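Local coordinates for protein EmGH1 (Erythrobacter marinus, PDB 5Z87) that probably hydrolyses beta-glucosidic bonds, as a secreted or exported glycoside hydrolase family 3 enzyme that releases sugars from glucosides, at residues P101-Q112 / F390-A400; M437-V447 / G459-Q467. All coordinates share one frame; numbering follows the deposited sequence.

Contact 1 (101-112 / 390-400) and contact 2 (437-447 / 459-467) follow one another along the chain. Their centres are 34 Å apart and their nearest atoms about 12 Å, so they do not touch. Contact 1 packs the short helix 393-399 on helix 101-116 of the N-terminal, TIM-barrel-like domain of the family; contact 2 belongs to the C-terminal domain and its mixed sheet. Both lie away from the pocket occupied by dithiothreitol, where Tyr93 and Glu130 come from the N-terminal domain and Glu541 from the C-terminal one. The side chain of Asn443 in contact 2 is about 8 Å from a bound magnesium ion.

Contact 1 of 2, residues P101-Q112 / F390-A400; sequences PEDNARAVMAMQ and FADPALAGRLA
Gln112 lays its CB over one face of the Phe390 ring, 3.4 Å from the ring centroid and only 11° off the ring normal, which meets the geometry of a CH-pi contact. The amide of Gln112 is inclined to the ring by 38°: OE1 accepts from Ala125 N outside the contact, while NE2 donates to a water that in turn donates to Phe390 O.

One turn back, Met109 CG lies 3.9 Å from Phe390 CB, and Met109 SD reaches the CG corner of the Pro393 ring, 3.8 Å from SD to CG. Pro393 is a knob in a hole lined by Glu102, Ala105, Arg106 and Met109, with its CA 3.5 Å from Ala105 CB. Arg106 closes one side of that hole with its aliphatic part, CG to Pro393 CG being 3.7 Å, and its chain, bent at chi3, takes NH2 to Asp103 OD1 in a 2.7 Å salt bridge within the helix. At the far end Pro101 CG presses on Ala400 CB at 3.4 Å, tighter than ordinary van der Waals contact.

The two helix segments run nearly antiparallel, at 151°, with axes 7.7 Å apart; Ala105 and Ala396 on the facing sides fit so near an approach. Helix 101-116 connects strands 91-93 and 126-129, neighbours in the parallel sheet of the barrel-type domain, and Ser171 of helix 155-171 also touches Leu395 and Ala396. With no direct hydrogen bond between the segments, cohesion rests on shape fit of small and proline side chains, the flexible chain of Met109, one aromatic face and a single bridging water, while the charged groups discussed pair within their own helix.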
loop_
_atom_site.group_PDB
_atom_site.type_symbol
_atom_site.label_atom_id
_atom_site.label_comp_id
_atom_site.label_asym_id
_atom_site.label_seq_id
_atom_site.Cartn_x
_atom_site.Cartn_y
_atom_site.Cartn_z
ATOM N N PRO A 101 -37.009 -22.490 -7.720
ATOM C CA PRO A 101 -36.291 -23.609 -8.367
ATOM C C PRO A 101 -37.017 -24.238 -9.556
ATOM O O PRO A 101 -36.411 -24.384 -10.626
ATOM C CB PRO A 101 -36.110 -24.607 -7.215
ATOM C CG PRO A 101 -36.237 -23.800 -5.980
ATOM C CD PRO A 101 -37.176 -22.686 -6.270
ATOM N N GLU A 102 -38.286 -24.638 -9.409
ATOM C CA GLU A 102 -38.957 -25.303 -10.528
ATOM C C GLU A 102 -39.170 -24.345 -11.690
ATOM O O GLU A 102 -38.927 -24.708 -12.846
ATOM C CB GLU A 102 -40.297 -25.902 -10.101
ATOM C CG GLU A 102 -40.205 -26.947 -9.018
ATOM C CD GLU A 102 -40.397 -26.345 -7.632
ATOM O OE1 GLU A 102 -39.884 -25.218 -7.384
ATOM O OE2 GLU A 102 -41.070 -26.996 -6.798
ATOM N N ASP A 103 -39.629 -23.123 -11.405
ATOM C CA ASP A 103 -39.801 -22.129 -12.463
ATOM C C ASP A 103 -38.467 -21.750 -13.093
ATOM O O ASP A 103 -38.395 -21.481 -14.296
ATOM C CB ASP A 103 -40.498 -20.886 -11.915
ATOM C CG ASP A 103 -41.859 -21.198 -11.327
ATOM O OD1 ASP A 103 -42.464 -22.216 -11.730
ATOM O OD2 ASP A 103 -42.324 -20.430 -10.461
ATOM N N ASN A 104 -37.406 -21.697 -12.287
ATOM C CA ASN A 104 -36.063 -21.452 -12.802
ATOM C C ASN A 104 -35.715 -22.499 -13.849
ATOM O O ASN A 104 -35.415 -22.176 -15.002
ATOM C CB ASN A 104 -35.076 -21.473 -11.619
ATOM C CG ASN A 104 -33.679 -20.951 -11.943
ATOM O OD1 ASN A 104 -32.909 -20.694 -11.017
ATOM N ND2 ASN A 104 -33.327 -20.828 -13.223
ATOM N N ALA A 105 -35.807 -23.771 -13.465
ATOM C CA ALA A 105 -35.483 -24.866 -14.372
ATOM C C ALA A 105 -36.319 -24.817 -15.648
ATOM O O ALA A 105 -35.803 -25.056 -16.745
ATOM C CB ALA A 105 -35.686 -26.195 -13.655
ATOM N N ARG A 106 -37.610 -24.505 -15.530
ATOM C CA ARG A 106 -38.453 -24.480 -16.720
ATOM C C ARG A 106 -38.107 -23.293 -17.604
ATOM O O ARG A 106 -38.113 -23.412 -18.834
ATOM C CB ARG A 106 -39.935 -24.461 -16.330
ATOM C CG ARG A 106 -40.449 -25.826 -15.855
ATOM C CD ARG A 106 -41.967 -25.831 -15.606
ATOM N NE ARG A 106 -42.339 -25.068 -14.414
ATOM C CZ ARG A 106 -42.492 -25.596 -13.201
ATOM N NH1 ARG A 106 -42.319 -26.899 -13.015
ATOM N NH2 ARG A 106 -42.816 -24.817 -12.175
ATOM N N ALA A 107 -37.793 -22.141 -17.001
ATOM C CA ALA A 107 -37.494 -20.967 -17.817
ATOM C C ALA A 107 -36.189 -21.148 -18.587
ATOM O O ALA A 107 -36.056 -20.636 -19.707
ATOM C CB ALA A 107 -37.458 -19.706 -16.946
ATOM N N VAL A 108 -35.236 -21.899 -18.029
ATOM C CA VAL A 108 -33.994 -22.159 -18.750
ATOM C C VAL A 108 -34.237 -23.153 -19.881
ATOM O O VAL A 108 -33.673 -23.019 -20.975
ATOM C CB VAL A 108 -32.909 -22.657 -17.778
ATOM C CG1 VAL A 108 -31.674 -23.086 -18.537
ATOM C CG2 VAL A 108 -32.552 -21.576 -16.770
ATOM N N MET A 109 -35.062 -24.174 -19.631
ATOM C CA MET A 109 -35.401 -25.126 -20.687
ATOM C C MET A 109 -35.991 -24.410 -21.893
ATOM O O MET A 109 -35.498 -24.556 -23.015
ATOM C CB MET A 109 -36.364 -26.174 -20.149
ATOM C CG MET A 109 -35.661 -27.210 -19.309
ATOM S SD MET A 109 -36.794 -27.928 -18.145
ATOM C CE MET A 109 -37.662 -29.119 -19.181
ATOM N N ALA A 110 -37.001 -23.571 -21.661
ATOM C CA ALA A 110 -37.596 -22.802 -22.750
ATOM C C ALA A 110 -36.547 -21.976 -23.485
ATOM O O ALA A 110 -36.539 -21.937 -24.720
ATOM C CB ALA A 110 -38.708 -21.903 -22.203
ATOM N N MET A 111 -35.647 -21.312 -22.746
ATOM C CA MET A 111 -34.636 -20.472 -23.388
ATOM C C MET A 111 -33.631 -21.313 -24.156
ATOM O O MET A 111 -33.233 -20.952 -25.268
ATOM C CB MET A 111 -33.908 -19.608 -22.349
ATOM C CG MET A 111 -32.834 -18.667 -22.934
ATOM S SD MET A 111 -31.428 -18.339 -21.799
ATOM C CE MET A 111 -30.525 -19.878 -22.005
ATOM N N GLN A 112 -33.209 -22.438 -23.579
ATOM C CA GLN A 112 -32.255 -23.298 -24.265
ATOM C C GLN A 112 -32.827 -23.829 -25.575
ATOM O O GLN A 112 -32.100 -23.955 -26.567
ATOM C CB GLN A 112 -31.845 -24.446 -23.348
ATOM C CG GLN A 112 -30.917 -24.014 -22.233
ATOM C CD GLN A 112 -29.489 -23.833 -22.702
ATOM O OE1 GLN A 112 -29.224 -23.190 -23.719
ATOM N NE2 GLN A 112 -28.557 -24.422 -21.970
ATOM N N PHE A 390 -31.683 -29.921 -20.389
ATOM C CA PHE A 390 -31.223 -28.592 -20.004
ATOM C C PHE A 390 -31.288 -28.375 -18.493
ATOM O O PHE A 390 -30.452 -27.654 -17.939
ATOM C CB PHE A 390 -32.045 -27.529 -20.722
ATOM C CG PHE A 390 -32.033 -27.662 -22.212
ATOM C CD1 PHE A 390 -30.847 -27.906 -22.892
ATOM C CD2 PHE A 390 -33.211 -27.548 -22.940
ATOM C CE1 PHE A 390 -30.833 -28.024 -24.276
ATOM C CE2 PHE A 390 -33.209 -27.662 -24.318
ATOM C CZ PHE A 390 -32.018 -27.903 -24.991
ATOM N N ALA A 391 -32.255 -28.988 -17.821
ATOM C CA ALA A 391 -32.547 -28.760 -16.406
ATOM C C ALA A 391 -33.476 -29.880 -15.940
ATOM O O ALA A 391 -33.777 -30.808 -16.699
ATOM C CB ALA A 391 -33.162 -27.379 -16.190
ATOM N N ASP A 392 -33.943 -29.785 -14.694
ATOM C CA ASP A 392 -34.738 -30.840 -14.061
ATOM C C ASP A 392 -35.626 -30.196 -13.015
ATOM O O ASP A 392 -35.279 -30.144 -11.826
ATOM C CB ASP A 392 -33.862 -31.917 -13.423
ATOM C CG ASP A 392 -34.669 -33.131 -12.943
ATOM O OD1 ASP A 392 -35.899 -33.015 -12.758
ATOM O OD2 ASP A 392 -34.066 -34.207 -12.746
ATOM N N PRO A 393 -36.802 -29.714 -13.416
ATOM C CA PRO A 393 -37.612 -28.904 -12.490
ATOM C C PRO A 393 -37.970 -29.608 -11.193
ATOM O O PRO A 393 -37.985 -28.964 -10.137
ATOM C CB PRO A 393 -38.854 -28.568 -13.330
ATOM C CG PRO A 393 -38.351 -28.610 -14.751
ATOM C CD PRO A 393 -37.339 -29.714 -14.786
ATOM N N ALA A 394 -38.238 -30.915 -11.229
ATOM C CA ALA A 394 -38.736 -31.576 -10.026
ATOM C C ALA A 394 -37.611 -31.859 -9.041
ATOM O O ALA A 394 -37.790 -31.697 -7.830
ATOM C CB ALA A 394 -39.481 -32.867 -10.390
ATOM N N LEU A 395 -36.455 -32.291 -9.541
ATOM C CA LEU A 395 -35.281 -32.414 -8.685
ATOM C C LEU A 395 -34.884 -31.064 -8.105
ATOM O O LEU A 395 -34.541 -30.969 -6.922
ATOM C CB LEU A 395 -34.115 -33.012 -9.468
ATOM C CG LEU A 395 -32.816 -33.121 -8.668
ATOM C CD1 LEU A 395 -33.026 -34.051 -7.466
ATOM C CD2 LEU A 395 -31.641 -33.580 -9.550
ATOM N N ALA A 396 -34.917 -30.012 -8.924
ATOM C CA ALA A 396 -34.622 -28.670 -8.431
ATOM C C ALA A 396 -35.492 -28.315 -7.230
ATOM O O ALA A 396 -35.042 -27.622 -6.311
ATOM C CB ALA A 396 -34.823 -27.637 -9.546
ATOM N N GLY A 397 -36.744 -28.785 -7.221
ATOM C CA GLY A 397 -37.622 -28.515 -6.091
ATOM C C GLY A 397 -37.279 -29.339 -4.866
ATOM O O GLY A 397 -37.403 -28.862 -3.734
ATOM N N ARG A 398 -36.822 -30.568 -5.066
ATOM C CA ARG A 398 -36.457 -31.390 -3.923
ATOM C C ARG A 398 -35.148 -30.938 -3.281
ATOM O O ARG A 398 -35.003 -31.026 -2.055
ATOM C CB ARG A 398 -36.371 -32.849 -4.356
ATOM C CG ARG A 398 -37.710 -33.396 -4.838
ATOM C CD ARG A 398 -37.684 -34.912 -4.914
ATOM N NE ARG A 398 -36.703 -35.415 -5.870
ATOM C CZ ARG A 398 -36.880 -35.405 -7.189
ATOM N NH1 ARG A 398 -37.999 -34.903 -7.710
ATOM N NH2 ARG A 398 -35.943 -35.896 -7.986
ATOM N N LEU A 399 -34.191 -30.455 -4.084
ATOM C CA LEU A 399 -32.867 -30.115 -3.559
ATOM C C LEU A 399 -32.859 -28.783 -2.824
ATOM O O LEU A 399 -32.191 -28.646 -1.792
ATOM C CB LEU A 399 -31.846 -30.060 -4.690
ATOM C CG LEU A 399 -31.508 -31.370 -5.379
ATOM C CD1 LEU A 399 -30.556 -31.097 -6.530
ATOM C CD2 LEU A 399 -30.908 -32.355 -4.391
ATOM N N ALA A 400 -33.570 -27.793 -3.356
ATOM C CA ALA A 400 -33.507 -26.440 -2.831
ATOM C C ALA A 400 -33.846 -26.395 -1.342
ATOM O O ALA A 400 -34.968 -26.714 -0.937
ATOM C CB ALA A 400 -34.452 -25.547 -3.618
HETATM O O HOH W 1 -29.066 -25.529 -19.395
#

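Contact 2 of 2, residues M437-V447 / G459-Q467; sequences MLVVGPNAASV and GVSALEGLQ
The peptide carbonyl of Ala444 is the flat group addressed across this contact: Leu463 N reaches it from above its plane, 38° out of it, rather than on a lone pair. The hydrogen bond is nonetheless short and fairly straight, 2.9 Å from Leu463 N to Ala444 O with 167° at the hydrogen.

Ala462 N donates to a water, 2.8 Å from it, that passes its own protons to Asn443 O and Ser446 O, tying loop and helix start together. Glu464 N is capped by Ser461 OG at 3.1 Å, the N-cap bond; chi1 of 71° places the hydroxyl between the backbone N and carbonyl carbon, where it can turn back to that amide. A second water spans Ser461 OG and Ala445 O. With an alanine in place of Ser461, the amide of Glu464 would probably be left without its cap and the water on Ala445 O without one of its anchors.

Beyond this polar end the packing is apolar. Val447 CG2 lies 3.2 Å from Gly459 O and also touches Ser461. Leu466 CD1 lies 3.6 Å from Val439 CG2, and the side chains of Met437 and Leu466 cross at about a right angle, SD against CD1. Leu463 CD1 rests 3.8 Å from Val439 CB. Helix and strand 436-440 run nearly antiparallel in the beta-alpha-beta unit that continues to strand 476-480, whose Tyr479 also touches Leu463. Polar groups thus gather at the helix start, where the loop oxygen would be favoured by the helix dipole, and apolar side chains fasten the helix to the sheet.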
loop_
_atom_site.group_PDB
_atom_site.type_symbol
_atom_site.label_atom_id
_atom_site.label_comp_id
_atom_site.label_asym_id
_atom_site.label_seq_id
_atom_site.Cartn_x
_atom_site.Cartn_y
_atom_site.Cartn_z
ATOM N N MET A 437 -33.032 -12.631 29.033
ATOM C CA MET A 437 -31.929 -12.213 28.176
ATOM C C MET A 437 -32.389 -11.132 27.207
ATOM O O MET A 437 -33.399 -11.303 26.517
ATOM C CB MET A 437 -31.371 -13.405 27.402
ATOM C CG MET A 437 -30.480 -13.010 26.238
ATOM S SD MET A 437 -30.153 -14.367 25.105
ATOM C CE MET A 437 -29.328 -15.580 26.119
ATOM N N LEU A 438 -31.652 -10.021 27.167
ATOM C CA LEU A 438 -31.862 -8.980 26.167
ATOM C C LEU A 438 -30.987 -9.265 24.949
ATOM O O LEU A 438 -29.763 -9.372 25.078
ATOM C CB LEU A 438 -31.521 -7.604 26.730
ATOM C CG LEU A 438 -31.446 -6.479 25.689
ATOM C CD1 LEU A 438 -32.825 -6.167 25.116
ATOM C CD2 LEU A 438 -30.807 -5.231 26.264
ATOM N N VAL A 439 -31.611 -9.399 23.782
ATOM C CA VAL A 439 -30.910 -9.519 22.507
ATOM C C VAL A 439 -31.049 -8.182 21.795
ATOM O O VAL A 439 -32.165 -7.769 21.460
ATOM C CB VAL A 439 -31.474 -10.671 21.658
ATOM C CG1 VAL A 439 -30.730 -10.787 20.333
ATOM C CG2 VAL A 439 -31.378 -11.981 22.424
ATOM N N VAL A 440 -29.924 -7.496 21.573
ATOM C CA VAL A 440 -29.928 -6.094 21.170
ATOM C C VAL A 440 -28.832 -5.835 20.140
ATOM O O VAL A 440 -27.748 -6.424 20.199
ATOM C CB VAL A 440 -29.746 -5.181 22.403
ATOM C CG1 VAL A 440 -28.607 -5.706 23.251
ATOM C CG2 VAL A 440 -29.468 -3.742 21.993
ATOM N N GLY A 441 -29.120 -4.924 19.202
ATOM C CA GLY A 441 -28.141 -4.475 18.238
ATOM C C GLY A 441 -28.649 -4.451 16.807
ATOM O O GLY A 441 -29.656 -5.081 16.460
ATOM N N PRO A 442 -27.946 -3.722 15.938
ATOM C CA PRO A 442 -28.413 -3.596 14.547
ATOM C C PRO A 442 -28.465 -4.918 13.795
ATOM O O PRO A 442 -29.233 -5.030 12.834
ATOM C CB PRO A 442 -27.401 -2.628 13.923
ATOM C CG PRO A 442 -26.165 -2.777 14.768
ATOM C CD PRO A 442 -26.674 -3.016 16.166
ATOM N N ASN A 443 -27.723 -5.940 14.219
ATOM C CA ASN A 443 -27.721 -7.215 13.514
ATOM C C ASN A 443 -28.376 -8.337 14.310
ATOM O O ASN A 443 -28.037 -9.508 14.122
ATOM C CB ASN A 443 -26.297 -7.596 13.120
ATOM C CG ASN A 443 -25.722 -6.644 12.101
ATOM O OD1 ASN A 443 -26.471 -5.911 11.441
ATOM N ND2 ASN A 443 -24.392 -6.612 11.987
ATOM N N ALA A 444 -29.328 -8.008 15.185
ATOM C CA ALA A 444 -29.976 -9.047 15.983
ATOM C C ALA A 444 -31.193 -9.632 15.276
ATOM O O ALA A 444 -31.293 -10.855 15.120
ATOM C CB ALA A 444 -30.387 -8.500 17.358
ATOM N N ALA A 445 -32.112 -8.770 14.841
ATOM C CA ALA A 445 -33.405 -9.190 14.315
ATOM C C ALA A 445 -33.384 -9.459 12.819
ATOM O O ALA A 445 -34.269 -10.152 12.311
ATOM C CB ALA A 445 -34.459 -8.120 14.616
ATOM N N SER A 446 -32.403 -8.917 12.118
ATOM C CA SER A 446 -32.215 -9.095 10.689
ATOM C C SER A 446 -31.326 -10.303 10.390
ATOM O O SER A 446 -30.424 -10.650 11.160
ATOM C CB SER A 446 -31.612 -7.812 10.101
ATOM O OG SER A 446 -30.698 -7.195 11.017
ATOM N N VAL A 447 -31.616 -10.964 9.268
ATOM C CA VAL A 447 -30.734 -11.999 8.737
ATOM C C VAL A 447 -29.645 -11.327 7.906
ATOM O O VAL A 447 -29.917 -10.390 7.147
ATOM C CB VAL A 447 -31.533 -13.015 7.897
ATOM C CG1 VAL A 447 -30.624 -14.092 7.343
ATOM C CG2 VAL A 447 -32.648 -13.645 8.726
ATOM N N GLY A 459 -33.482 -16.655 6.344
ATOM C CA GLY A 459 -32.691 -17.438 7.275
ATOM C C GLY A 459 -33.076 -17.160 8.708
ATOM O O GLY A 459 -34.076 -16.492 8.988
ATOM N N VAL A 460 -32.264 -17.689 9.618
ATOM C CA VAL A 460 -32.533 -17.622 11.052
ATOM C C VAL A 460 -31.621 -16.567 11.662
ATOM O O VAL A 460 -30.414 -16.787 11.809
ATOM C CB VAL A 460 -32.332 -18.984 11.728
ATOM C CG1 VAL A 460 -32.488 -18.849 13.221
ATOM C CG2 VAL A 460 -33.332 -19.998 11.180
ATOM N N SER A 461 -32.197 -15.428 12.044
ATOM C CA SER A 461 -31.426 -14.355 12.653
ATOM C C SER A 461 -30.926 -14.770 14.038
ATOM O O SER A 461 -31.347 -15.781 14.611
ATOM C CB SER A 461 -32.268 -13.083 12.780
ATOM O OG SER A 461 -33.270 -13.237 13.777
ATOM N N ALA A 462 -30.013 -13.958 14.584
ATOM C CA ALA A 462 -29.522 -14.201 15.937
ATOM C C ALA A 462 -30.670 -14.178 16.943
ATOM O O ALA A 462 -30.787 -15.074 17.787
ATOM C CB ALA A 462 -28.449 -13.166 16.300
ATOM N N LEU A 463 -31.549 -13.174 16.838
ATOM C CA LEU A 463 -32.722 -13.086 17.712
ATOM C C LEU A 463 -33.571 -14.351 17.636
ATOM O O LEU A 463 -33.835 -15.007 18.651
ATOM C CB LEU A 463 -33.563 -11.867 17.330
ATOM C CG LEU A 463 -34.879 -11.727 18.092
ATOM C CD1 LEU A 463 -34.594 -11.375 19.566
ATOM C CD2 LEU A 463 -35.799 -10.697 17.440
ATOM N N GLU A 464 -33.999 -14.711 16.425
ATOM C CA GLU A 464 -34.828 -15.896 16.239
ATOM C C GLU A 464 -34.144 -17.146 16.773
ATOM O O GLU A 464 -34.789 -18.004 17.389
ATOM C CB GLU A 464 -35.165 -16.060 14.757
ATOM C CG GLU A 464 -36.216 -17.123 14.493
ATOM C CD GLU A 464 -36.384 -17.433 13.017
ATOM O OE1 GLU A 464 -36.607 -16.487 12.215
ATOM O OE2 GLU A 464 -36.276 -18.629 12.663
ATOM N N GLY A 465 -32.839 -17.275 16.545
ATOM C CA GLY A 465 -32.136 -18.440 17.051
ATOM C C GLY A 465 -32.135 -18.497 18.565
ATOM O O GLY A 465 -32.271 -19.570 19.158
ATOM N N LEU A 466 -31.999 -17.343 19.208
ATOM C CA LEU A 466 -32.015 -17.291 20.663
ATOM C C LEU A 466 -33.431 -17.450 21.223
ATOM O O LEU A 466 -33.621 -18.097 22.262
ATOM C CB LEU A 466 -31.372 -15.986 21.129
ATOM C CG LEU A 466 -29.843 -16.062 21.160
ATOM C CD1 LEU A 466 -29.248 -14.686 21.397
ATOM C CD2 LEU A 466 -29.357 -17.072 22.213
ATOM N N GLN A 467 -34.438 -16.879 20.551
ATOM C CA GLN A 467 -35.822 -17.101 20.965
ATOM C C GLN A 467 -36.164 -18.585 20.963
ATOM O O GLN A 467 -36.758 -19.099 21.917
ATOM C CB GLN A 467 -36.776 -16.348 20.051
ATOM C CG GLN A 467 -36.834 -14.856 20.279
ATOM C CD GLN A 467 -37.538 -14.160 19.122
ATOM O OE1 GLN A 467 -37.616 -14.706 18.019
ATOM N NE2 GLN A 467 -38.049 -12.963 19.364
HETATM O O HOH W 2 -28.692 -12.019 12.977
HETATM O O HOH W 3 -35.965 -11.810 13.986
#